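Putative antidote protein of plasmid maintenance system (Nostoc punctiforme, PDB 3CEC) probably acts as the DNA-binding antidote (antitoxin) of a plasmid maintenance system, through a helix-turn-helix domain. Local coordinates at residues 47-50 with 51-55. Numbering follows the deposited sequence. Where two conformers were deposited one is given.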
loop_
_atom_site.group_PDB
_atom_site.type_symbol
_atom_site.label_atom_id
_atom_site.label_comp_id
_atom_site.label_asym_id
_atom_site.label_seq_id
_atom_site.Cartn_x
_atom_site.Cartn_y
_atom_site.Cartn_z
ATOM N N THR A 47 5.192 1.670 -11.257
ATOM C CA THR A 47 5.453 1.591 -9.813
ATOM C C THR A 47 4.175 1.996 -9.059
ATOM O O THR A 47 3.717 1.303 -8.144
ATOM C CB THR A 47 6.641 2.458 -9.403
ATOM O OG1 THR A 47 7.839 1.864 -9.884
ATOM C CG2 THR A 47 6.666 2.624 -7.852
ATOM N N ILE A 48 3.519 3.058 -9.507
ATOM C CA ILE A 48 2.296 3.529 -8.844
ATOM C C ILE A 48 1.187 2.518 -9.039
ATOM O O ILE A 48 0.425 2.212 -8.138
ATOM C CB ILE A 48 1.867 4.950 -9.339
ATOM C CG1 ILE A 48 2.843 5.945 -8.755
ATOM C CG2 ILE A 48 0.430 5.335 -8.893
ATOM C CD1 ILE A 48 2.954 5.907 -7.228
ATOM N N GLN A 49 1.105 1.963 -10.239
ATOM C CA GLN A 49 0.023 1.039 -10.501
ATOM C C GLN A 49 0.195 -0.231 -9.664
ATOM O O GLN A 49 -0.806 -0.832 -9.219
ATOM C CB GLN A 49 -0.079 0.714 -11.993
ATOM C CG GLN A 49 -1.428 0.163 -12.378
ATOM C CD GLN A 49 -2.556 1.134 -12.110
ATOM O OE1 GLN A 49 -2.581 2.237 -12.665
ATOM N NE2 GLN A 49 -3.513 0.724 -11.270
ATOM N N GLU A 50 1.456 -0.631 -9.443
ATOM C CA GLU A 50 1.742 -1.829 -8.631
ATOM C C GLU A 50 1.349 -1.603 -7.193
ATOM O O GLU A 50 0.887 -2.523 -6.529
ATOM C CB GLU A 50 3.175 -2.309 -8.775
ATOM C CG GLU A 50 3.422 -2.831 -10.186
ATOM C CD GLU A 50 4.913 -3.038 -10.489
ATOM O OE1 GLU A 50 5.771 -2.511 -9.743
ATOM O OE2 GLU A 50 5.221 -3.699 -11.519
ATOM N N VAL A 51 1.549 -0.373 -6.711
ATOM C CA VAL A 51 1.139 -0.048 -5.317
ATOM C C VAL A 51 -0.379 -0.095 -5.231
ATOM O O VAL A 51 -0.979 -0.709 -4.343
ATOM C CB VAL A 51 1.682 1.304 -4.874
ATOM C CG1 VAL A 51 1.116 1.698 -3.475
ATOM C CG2 VAL A 51 3.223 1.302 -4.795
ATOM N N ILE A 52 -1.015 0.516 -6.206
ATOM C CA ILE A 52 -2.484 0.566 -6.254
ATOM C C ILE A 52 -3.076 -0.815 -6.255
ATOM O O ILE A 52 -4.109 -1.078 -5.602
ATOM C CB ILE A 52 -2.977 1.365 -7.452
ATOM C CG1 ILE A 52 -2.676 2.821 -7.198
ATOM C CG2 ILE A 52 -4.520 1.186 -7.666
ATOM C CD1 ILE A 52 -3.034 3.777 -8.411
ATOM N N ASN A 53 -2.430 -1.710 -7.000
ATOM C CA ASN A 53 -2.960 -3.079 -7.216
ATOM C C ASN A 53 -2.567 -4.014 -6.086
ATOM O O ASN A 53 -2.889 -5.206 -6.100
ATOM C CB ASN A 53 -2.487 -3.706 -8.526
ATOM C CG ASN A 53 -2.861 -2.926 -9.798
ATOM O OD1 ASN A 53 -3.813 -2.146 -9.847
ATOM N ND2 ASN A 53 -2.113 -3.207 -10.874
ATOM N N GLY A 54 -1.854 -3.483 -5.104
ATOM C CA GLY A 54 -1.423 -4.256 -3.946
ATOM C C GLY A 54 -0.353 -5.284 -4.254
ATOM O O GLY A 54 -0.173 -6.266 -3.499
ATOM N N GLN A 55 0.367 -5.066 -5.354
ATOM C CA GLN A 55 1.507 -5.914 -5.749
ATOM C C GLN A 55 2.879 -5.447 -5.270
ATOM O O GLN A 55 3.903 -6.158 -5.357
ATOM C CB GLN A 55 1.586 -6.014 -7.267
ATOM C CG GLN A 55 0.346 -6.479 -7.967
ATOM C CD GLN A 55 0.473 -6.213 -9.455
ATOM O OE1 GLN A 55 -0.181 -5.318 -10.011
ATOM N NE2 GLN A 55 1.385 -6.941 -10.099
#
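Q55 N bonds to E50 O (2.8 Å) and closes a Schellman motif at the C-terminal end of helix 45-52, within the helix-turn-helix domain. G54 has positive phi (70°), which suits glycine, and its N bonds to V51 O. Before the turn, V51 N, I52 N and N53 N bond to T47 O, I48 O and Q49 O, as in a regular helix.

Three side-chain amides can form a polar chain along the turn. In one of two Q49 conformers, NE2 donates to N53 OD1 (3.2 Å), nearly straight but from above the carbonyl plane of N53, so this link may be partial. There Q49 CG lies anti to its own N (chi1 -160°) and the chain bends at chi2, which brings NE2 to N53 OD1; the two amides are turned 37° apart. In this conformer Q49 OE1 bonds to T34. N53 ND2 donates to Q55 OE1 (3.0 Å).

E50 makes a salt bridge with R56 and also bonds to Q46.

I52 packs on I23 and A24 of helix 19-30, and I48 on A38 and L41 of helix 34-41. Within the helix, I52 CD1 rests against I48 CG2 at 3.8 Å. Replacing I52 with alanine removes CD1 and is likely to deprive I48 CG2 of this neighbour and open a gap toward helix 19-30. I52 CG1 lies 3.3 Å from I48 O.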